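Local structure of autophagy-related protein 9 (Schizosaccharomyces pombe, 7D0I) at residues A[350-355]-A[466-471]; A[340-345]-A[644-649]. The protein scrambles phospholipids between membrane leaflets as a homotrimer with a central pore, helping to supply and expand membrane for the growing autophagosome. The protein carries 1 engineered substitution. One frame throughout, in Å; residues are numbered along the deposited sequence.

Contact 1. Residues A[350-355]-A[466-471]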
ATOM      1  N   PHE A 350      19.827 -29.585 -19.356  1.00 14.33           N
ATOM      2  CA  PHE A 350      19.816 -30.668 -18.376  1.00 14.33           C
ATOM      3  C   PHE A 350      18.579 -30.597 -17.493  1.00 14.33           C
ATOM      4  O   PHE A 350      17.924 -31.613 -17.244  1.00 14.33           O
ATOM      5  CB  PHE A 350      21.082 -30.619 -17.533  1.00 14.33           C
ATOM      6  CG  PHE A 350      21.314 -31.848 -16.720  1.00 14.33           C
ATOM      7  CD1 PHE A 350      22.046 -32.893 -17.224  1.00 14.33           C
ATOM      8  CD2 PHE A 350      20.809 -31.955 -15.445  1.00 14.33           C
ATOM      9  CE1 PHE A 350      22.264 -34.015 -16.479  1.00 14.33           C
ATOM     10  CE2 PHE A 350      21.027 -33.081 -14.702  1.00 14.33           C
ATOM     11  CZ  PHE A 350      21.751 -34.106 -15.219  1.00 14.33           C
ATOM     12  N   ILE A 351      18.254 -29.406 -16.993  1.00 12.45           N
ATOM     13  CA  ILE A 351      17.043 -29.225 -16.199  1.00 12.45           C
ATOM     14  C   ILE A 351      15.823 -29.655 -16.990  1.00 12.45           C
ATOM     15  O   ILE A 351      14.905 -30.279 -16.449  1.00 12.45           O
ATOM     16  CB  ILE A 351      16.916 -27.762 -15.742  1.00 12.45           C
ATOM     17  CG1 ILE A 351      18.092 -27.361 -14.874  1.00 12.45           C
ATOM     18  CG2 ILE A 351      15.654 -27.563 -14.964  1.00 12.45           C
ATOM     19  CD1 ILE A 351      18.194 -25.890 -14.688  1.00 12.45           C
ATOM     20  N   ALA A 352      15.792 -29.341 -18.284  1.00 14.56           N
ATOM     21  CA  ALA A 352      14.626 -29.664 -19.097  1.00 14.56           C
ATOM     22  C   ALA A 352      14.568 -31.133 -19.473  1.00 14.56           C
ATOM     23  O   ALA A 352      13.477 -31.666 -19.672  1.00 14.56           O
ATOM     24  CB  ALA A 352      14.615 -28.807 -20.352  1.00 14.56           C
ATOM     25  N   LEU A 353      15.712 -31.802 -19.594  1.00 17.25           N
ATOM     26  CA  LEU A 353      15.699 -33.240 -19.821  1.00 17.25           C
ATOM     27  C   LEU A 353      15.243 -33.979 -18.573  1.00 17.25           C
ATOM     28  O   LEU A 353      14.467 -34.932 -18.652  1.00 17.25           O
ATOM     29  CB  LEU A 353      17.084 -33.728 -20.236  1.00 17.25           C
ATOM     30  CG  LEU A 353      17.649 -33.403 -21.609  1.00 17.25           C
ATOM     31  CD1 LEU A 353      19.094 -33.805 -21.646  1.00 17.25           C
ATOM     32  CD2 LEU A 353      16.891 -34.135 -22.671  1.00 17.25           C
ATOM     33  N   ILE A 354      15.733 -33.560 -17.409  1.00 17.02           N
ATOM     34  CA  ILE A 354      15.435 -34.289 -16.181  1.00 17.02           C
ATOM     35  C   ILE A 354      14.003 -34.032 -15.736  1.00 17.02           C
ATOM     36  O   ILE A 354      13.273 -34.961 -15.380  1.00 17.02           O
ATOM     37  CB  ILE A 354      16.446 -33.922 -15.081  1.00 17.02           C
ATOM     38  CG1 ILE A 354      17.827 -34.456 -15.438  1.00 17.02           C
ATOM     39  CG2 ILE A 354      16.016 -34.485 -13.758  1.00 17.02           C
ATOM     40  CD1 ILE A 354      17.844 -35.915 -15.758  1.00 17.02           C
ATOM     41  N   ASN A 355      13.574 -32.772 -15.758  1.00 15.95           N
ATOM     42  CA  ASN A 355      12.274 -32.430 -15.194  1.00 15.95           C
ATOM     43  C   ASN A 355      11.130 -32.855 -16.100  1.00 15.95           C
ATOM     44  O   ASN A 355      10.018 -33.096 -15.624  1.00 15.95           O
ATOM     45  CB  ASN A 355      12.205 -30.935 -14.923  1.00 15.95           C
ATOM     46  CG  ASN A 355      12.869 -30.559 -13.635  1.00 15.95           C
ATOM     47  OD1 ASN A 355      13.699 -31.295 -13.121  1.00 15.95           O
ATOM     48  ND2 ASN A 355      12.503 -29.408 -13.093  1.00 15.95           N
ATOM     49  N   ARG A 466      15.480 -26.871  -9.153  1.00 11.50           N
ATOM     50  CA  ARG A 466      16.270 -25.896  -9.883  1.00 11.50           C
ATOM     51  C   ARG A 466      15.424 -25.210 -10.937  1.00 11.50           C
ATOM     52  O   ARG A 466      14.620 -25.843 -11.622  1.00 11.50           O
ATOM     53  CB  ARG A 466      17.467 -26.576 -10.528  1.00 11.50           C
ATOM     54  CG  ARG A 466      18.440 -25.649 -11.186  1.00 11.50           C
ATOM     55  CD  ARG A 466      19.233 -24.857 -10.196  1.00 11.50           C
ATOM     56  NE  ARG A 466      20.379 -24.214 -10.817  1.00 11.50           N
ATOM     57  CZ  ARG A 466      21.553 -24.801 -10.979  1.00 11.50           C
ATOM     58  NH1 ARG A 466      21.732 -26.039 -10.576  1.00 11.50           N
ATOM     59  NH2 ARG A 466      22.542 -24.156 -11.556  1.00 11.50           N
ATOM     60  N   GLU A 467      15.599 -23.902 -11.054  1.00 13.91           N
ATOM     61  CA  GLU A 467      14.957 -23.109 -12.085  1.00 13.91           C
ATOM     62  C   GLU A 467      15.942 -22.828 -13.203  1.00 13.91           C
ATOM     63  O   GLU A 467      17.151 -22.977 -13.046  1.00 13.91           O
ATOM     64  CB  GLU A 467      14.429 -21.802 -11.506  1.00 13.91           C
ATOM     65  CG  GLU A 467      13.293 -22.001 -10.544  1.00 13.91           C
ATOM     66  CD  GLU A 467      12.868 -20.729  -9.879  1.00 13.91           C
ATOM     67  OE1 GLU A 467      13.671 -19.774  -9.860  1.00 13.91           O
ATOM     68  OE2 GLU A 467      11.730 -20.680  -9.375  1.00 13.91           O
ATOM     69  N   TYR A 468      15.410 -22.420 -14.343  1.00 12.46           N
ATOM     70  CA  TYR A 468      16.259 -22.106 -15.475  1.00 12.46           C
ATOM     71  C   TYR A 468      16.952 -20.773 -15.256  1.00 12.46           C
ATOM     72  O   TYR A 468      16.402 -19.855 -14.651  1.00 12.46           O
ATOM     73  CB  TYR A 468      15.442 -22.065 -16.755  1.00 12.46           C
ATOM     74  CG  TYR A 468      14.707 -23.341 -17.045  1.00 12.46           C
ATOM     75  CD1 TYR A 468      13.401 -23.504 -16.658  1.00 12.46           C
ATOM     76  CD2 TYR A 468      15.320 -24.378 -17.713  1.00 12.46           C
ATOM     77  CE1 TYR A 468      12.729 -24.657 -16.922  1.00 12.46           C
ATOM     78  CE2 TYR A 468      14.651 -25.533 -17.985  1.00 12.46           C
ATOM     79  CZ  TYR A 468      13.357 -25.668 -17.584  1.00 12.46           C
ATOM     80  OH  TYR A 468      12.671 -26.822 -17.840  1.00 12.46           O
ATOM     81  N   ASN A 469      18.182 -20.685 -15.740  1.00 15.00           N
ATOM     82  CA  ASN A 469      19.027 -19.501 -15.643  1.00 15.00           C
ATOM     83  C   ASN A 469      19.263 -19.059 -14.208  1.00 15.00           C
ATOM     84  O   ASN A 469      19.757 -17.953 -13.982  1.00 15.00           O
ATOM     85  CB  ASN A 469      18.460 -18.342 -16.457  1.00 15.00           C
ATOM     86  CG  ASN A 469      18.285 -18.698 -17.901  1.00 15.00           C
ATOM     87  OD1 ASN A 469      19.027 -19.510 -18.438  1.00 15.00           O
ATOM     88  ND2 ASN A 469      17.292 -18.110 -18.538  1.00 15.00           N
ATOM     89  N   GLU A 470      18.938 -19.895 -13.231  1.00 13.38           N
ATOM     90  CA  GLU A 470      19.265 -19.625 -11.838  1.00 13.38           C
ATOM     91  C   GLU A 470      20.667 -20.144 -11.582  1.00 13.38           C
ATOM     92  O   GLU A 470      20.878 -21.354 -11.494  1.00 13.38           O
ATOM     93  CB  GLU A 470      18.265 -20.279 -10.895  1.00 13.38           C
ATOM     94  CG  GLU A 470      18.735 -20.317  -9.473  1.00 13.38           C
ATOM     95  CD  GLU A 470      17.616 -20.553  -8.506  1.00 13.38           C
ATOM     96  OE1 GLU A 470      17.188 -19.578  -7.855  1.00 13.38           O
ATOM     97  OE2 GLU A 470      17.157 -21.705  -8.395  1.00 13.38           O
ATOM     98  N   LEU A 471      21.624 -19.230 -11.481  1.00 13.87           N
ATOM     99  CA  LEU A 471      23.012 -19.612 -11.311  1.00 13.87           C
ATOM    100  C   LEU A 471      23.182 -20.408 -10.029  1.00 13.87           C
ATOM    101  O   LEU A 471      22.357 -20.355  -9.123  1.00 13.87           O
ATOM    102  CB  LEU A 471      23.902 -18.375 -11.319  1.00 13.87           C
ATOM    103  CG  LEU A 471      24.034 -17.716 -12.686  1.00 13.87           C
ATOM    104  CD1 LEU A 471      24.762 -16.421 -12.567  1.00 13.87           C
ATOM    105  CD2 LEU A 471      24.768 -18.622 -13.623  1.00 13.87           C
TER
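The helical residues 350-355 pack against an irregular loop, 466-471, with the CA atoms of I351 and R466 as the nearest pair at 7.2 Å; within the loop a type II beta turn runs from E467 to E470. I351 has the largest share of the contact, its CB directed at the loop. With CG1 beside the backbone N and CG2 anti to it (chi1 -61°), the two branches reach different targets. CG2 of I351 sits over one face of the Y468 ring, 4.2 Å from the centroid and 27° off the normal, a CH-pi contact. CD1 of I351 instead meets R466 CG at 3.5 Å, the two side chains crossing nearly at right angles. The far end of the ring reaches A352: Y468 CE2 lies 4.0 Å from A352 CB. Beyond CG, the R466 chain bends at chi2 (72°), and its guanidinium turns edge-on to the E470 carbonyl. R466 NE and NH2 both donate hydrogen bonds to E470 O, at 3.0 and 3.3 Å, and that oxygen lies in the guanidinium plane, so one carbonyl at the end of the turn limits the group's rotation. R466, in contact with bound lauryl maltose neopentyl glycol, ties this helix-loop packing to the wall of a detergent pocket.

Contact 2. Residues A[340-345]-A[644-649]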
ATOM      1  N   ALA A 340      23.527 -15.035 -17.771  1.00 22.16           N
ATOM      2  CA  ALA A 340      22.975 -16.243 -17.173  1.00 22.16           C
ATOM      3  C   ALA A 340      22.625 -17.275 -18.233  1.00 22.16           C
ATOM      4  O   ALA A 340      22.834 -18.473 -18.028  1.00 22.16           O
ATOM      5  CB  ALA A 340      21.749 -15.901 -16.336  1.00 22.16           C
ATOM      6  N   ASN A 341      22.084 -16.840 -19.372  1.00 22.33           N
ATOM      7  CA  ASN A 341      21.765 -17.786 -20.436  1.00 22.33           C
ATOM      8  C   ASN A 341      23.011 -18.372 -21.068  1.00 22.33           C
ATOM      9  O   ASN A 341      22.964 -19.482 -21.602  1.00 22.33           O
ATOM     10  CB  ASN A 341      20.922 -17.120 -21.516  1.00 22.33           C
ATOM     11  CG  ASN A 341      19.474 -17.050 -21.158  1.00 22.33           C
ATOM     12  OD1 ASN A 341      18.652 -17.787 -21.693  1.00 22.33           O
ATOM     13  ND2 ASN A 341      19.142 -16.166 -20.237  1.00 22.33           N
ATOM     14  N   ARG A 342      24.122 -17.645 -21.044  1.00 24.47           N
ATOM     15  CA  ARG A 342      25.346 -18.173 -21.632  1.00 24.47           C
ATOM     16  C   ARG A 342      26.112 -19.062 -20.666  1.00 24.47           C
ATOM     17  O   ARG A 342      26.777 -20.005 -21.101  1.00 24.47           O
ATOM     18  CB  ARG A 342      26.239 -17.032 -22.112  1.00 24.47           C
ATOM     19  CG  ARG A 342      25.577 -16.112 -23.110  1.00 24.47           C
ATOM     20  CD  ARG A 342      26.564 -15.152 -23.719  1.00 24.47           C
ATOM     21  NE  ARG A 342      27.256 -15.751 -24.852  1.00 24.47           N
ATOM     22  CZ  ARG A 342      26.952 -15.510 -26.121  1.00 24.47           C
ATOM     23  NH1 ARG A 342      25.974 -14.670 -26.419  1.00 24.47           N
ATOM     24  NH2 ARG A 342      27.630 -16.104 -27.089  1.00 24.47           N
ATOM     25  N   ILE A 343      26.042 -18.787 -19.365  1.00 19.43           N
ATOM     26  CA  ILE A 343      26.692 -19.658 -18.391  1.00 19.43           C
ATOM     27  C   ILE A 343      25.926 -20.961 -18.251  1.00 19.43           C
ATOM     28  O   ILE A 343      26.514 -22.045 -18.188  1.00 19.43           O
ATOM     29  CB  ILE A 343      26.825 -18.944 -17.037  1.00 19.43           C
ATOM     30  CG1 ILE A 343      27.715 -17.719 -17.157  1.00 19.43           C
ATOM     31  CG2 ILE A 343      27.393 -19.877 -16.011  1.00 19.43           C
ATOM     32  CD1 ILE A 343      27.730 -16.887 -15.924  1.00 19.43           C
ATOM     33  N   MET A 344      24.600 -20.883 -18.204  1.00 15.93           N
ATOM     34  CA  MET A 344      23.754 -22.042 -17.980  1.00 15.93           C
ATOM     35  C   MET A 344      23.156 -22.585 -19.268  1.00 15.93           C
ATOM     36  O   MET A 344      22.031 -23.079 -19.256  1.00 15.93           O
ATOM     37  CB  MET A 344      22.640 -21.693 -17.003  1.00 15.93           C
ATOM     38  CG  MET A 344      23.102 -21.415 -15.611  1.00 15.93           C
ATOM     39  SD  MET A 344      21.738 -21.487 -14.473  1.00 15.93           S
ATOM     40  CE  MET A 344      21.177 -23.155 -14.739  1.00 15.93           C
ATOM     41  N   ARG A 345      23.880 -22.506 -20.379  1.00 19.60           N
ATOM     42  CA  ARG A 345      23.280 -22.897 -21.649  1.00 19.60           C
ATOM     43  C   ARG A 345      23.043 -24.395 -21.707  1.00 19.60           C
ATOM     44  O   ARG A 345      22.036 -24.841 -22.262  1.00 19.60           O
ATOM     45  CB  ARG A 345      24.152 -22.445 -22.816  1.00 19.60           C
ATOM     46  CG  ARG A 345      23.464 -22.592 -24.152  1.00 19.60           C
ATOM     47  CD  ARG A 345      24.388 -22.364 -25.325  1.00 19.60           C
ATOM     48  NE  ARG A 345      24.880 -20.996 -25.399  1.00 19.60           N
ATOM     49  CZ  ARG A 345      24.142 -19.954 -25.755  1.00 19.60           C
ATOM     50  NH1 ARG A 345      24.672 -18.748 -25.800  1.00 19.60           N
ATOM     51  NH2 ARG A 345      22.866 -20.119 -26.050  1.00 19.60           N
ATOM     52  N   GLU A 644      17.886 -13.578 -29.548  1.00 36.87           N
ATOM     53  CA  GLU A 644      18.785 -12.702 -30.285  1.00 36.87           C
ATOM     54  C   GLU A 644      19.836 -12.109 -29.362  1.00 36.87           C
ATOM     55  O   GLU A 644      19.512 -11.517 -28.328  1.00 36.87           O
ATOM     56  CB  GLU A 644      17.995 -11.589 -30.968  1.00 36.87           C
ATOM     57  CG  GLU A 644      16.676 -12.039 -31.584  1.00 36.87           C
ATOM     58  CD  GLU A 644      16.843 -13.066 -32.690  1.00 36.87           C
ATOM     59  OE1 GLU A 644      17.945 -13.171 -33.268  1.00 36.87           O
ATOM     60  OE2 GLU A 644      15.860 -13.773 -32.985  1.00 36.87           O
ATOM     61  N   GLY A 645      21.100 -12.254 -29.746  1.00 37.46           N
ATOM     62  CA  GLY A 645      22.209 -11.802 -28.947  1.00 37.46           C
ATOM     63  C   GLY A 645      22.790 -12.852 -28.031  1.00 37.46           C
ATOM     64  O   GLY A 645      23.928 -12.698 -27.577  1.00 37.46           O
ATOM     65  N   VAL A 646      22.042 -13.915 -27.748  1.00 31.11           N
ATOM     66  CA  VAL A 646      22.536 -15.022 -26.944  1.00 31.11           C
ATOM     67  C   VAL A 646      22.885 -16.177 -27.867  1.00 31.11           C
ATOM     68  O   VAL A 646      24.040 -16.607 -27.934  1.00 31.11           O
ATOM     69  CB  VAL A 646      21.503 -15.455 -25.891  1.00 31.11           C
ATOM     70  CG1 VAL A 646      22.052 -16.590 -25.073  1.00 31.11           C
ATOM     71  CG2 VAL A 646      21.130 -14.295 -25.006  1.00 31.11           C
ATOM     72  N   GLY A 647      21.898 -16.679 -28.594  1.00 28.27           N
ATOM     73  CA  GLY A 647      22.128 -17.819 -29.451  1.00 28.27           C
ATOM     74  C   GLY A 647      21.002 -18.819 -29.339  1.00 28.27           C
ATOM     75  O   GLY A 647      19.872 -18.441 -29.031  1.00 28.27           O
ATOM     76  N   TYR A 648      21.289 -20.092 -29.582  1.00 27.57           N
ATOM     77  CA  TYR A 648      20.289 -21.144 -29.452  1.00 27.57           C
ATOM     78  C   TYR A 648      20.246 -21.594 -27.999  1.00 27.57           C
ATOM     79  O   TYR A 648      21.207 -22.179 -27.494  1.00 27.57           O
ATOM     80  CB  TYR A 648      20.604 -22.318 -30.366  1.00 27.57           C
ATOM     81  CG  TYR A 648      20.438 -22.012 -31.823  1.00 27.57           C
ATOM     82  CD1 TYR A 648      19.189 -21.775 -32.360  1.00 27.57           C
ATOM     83  CD2 TYR A 648      21.531 -21.969 -32.667  1.00 27.57           C
ATOM     84  CE1 TYR A 648      19.032 -21.499 -33.689  1.00 27.57           C
ATOM     85  CE2 TYR A 648      21.384 -21.694 -33.998  1.00 27.57           C
ATOM     86  CZ  TYR A 648      20.132 -21.459 -34.505  1.00 27.57           C
ATOM     87  OH  TYR A 648      19.985 -21.181 -35.843  1.00 27.57           O
ATOM     88  N   VAL A 649      19.130 -21.327 -27.334  1.00 20.02           N
ATOM     89  CA  VAL A 649      18.923 -21.721 -25.956  1.00 20.02           C
ATOM     90  C   VAL A 649      17.792 -22.738 -25.918  1.00 20.02           C
ATOM     91  O   VAL A 649      17.116 -22.983 -26.911  1.00 20.02           O
ATOM     92  CB  VAL A 649      18.609 -20.515 -25.060  1.00 20.02           C
ATOM     93  CG1 VAL A 649      19.616 -19.427 -25.294  1.00 20.02           C
ATOM     94  CG2 VAL A 649      17.226 -20.012 -25.346  1.00 20.02           C
TER
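The guanidinium of R342 has R345 NH1 over the centre of one face, 3.9 Å above its plane, and G645 O at its edge, in plane; that of R345 turns its own edge to R342 CZ and has Y648 O at the edge, near its plane. The two arginines lie where the end of helix 336-343 meets the hairpin of antiparallel strands 640-643 and 647-650, which contains a classic beta bulge, V646 and G647 both facing V643. R345 starts extended, with CG anti to the backbone N (chi1 -169°), then bends at chi3 (-65°) and presents its two terminal nitrogens to two carbonyls of the hairpin backbone, two residues apart. R345 NH1 gives a weak hydrogen bond to V646 O (N-H...O 134°), and R345 NH2 a second weak one to Y648 O at 3.0 Å. The two arginines share D184, whose OD1 takes R342 NE and OD2 takes R345 NE; its charge probably offsets the repulsion between the two adjacent cations. Replacing R345 by an alanine here would probably loosen the helix end from the hairpin, since both weak bonds and the salt bridge to D184 are lost, and leave R342 without its partner over that face. Next to the two guanidiniums the packing is apolar: V646 CG1, anti to the backbone N, touches N341 CB at 3.8 Å and lies 4.1 Å from R342 CG as the valine and R342 side chains run past each other in opposite directions. N341 commits its ND2 to Y337 O. V649 crosses R345 at about a right angle, bringing its CG1 to 3.4 Å from R345 NH2.

In the fold
Contact 1 lies deeper, its centre about 13 Å from the centre of the chain; contact 2 lies about 24 Å out, though each is only partly buried. Their helical segments come from consecutive helices, 336-343 and 345-355, and the two contact centres are about 13 Å apart. They meet chiefly around M344, where R466 NH2 is 3.6 Å from M344 CE, with N469 also beside N341. The chemistry differs accordingly. Contact 1 is largely aliphatic-aromatic packing, with its arginine bonded inside its own loop beside the detergent; contact 2 sends R345 across to hairpin carbonyls, while D184, outside both segments, pairs with both arginines. In contact 2, E644 touches a second subunit, whereas contact 1 stays within one chain.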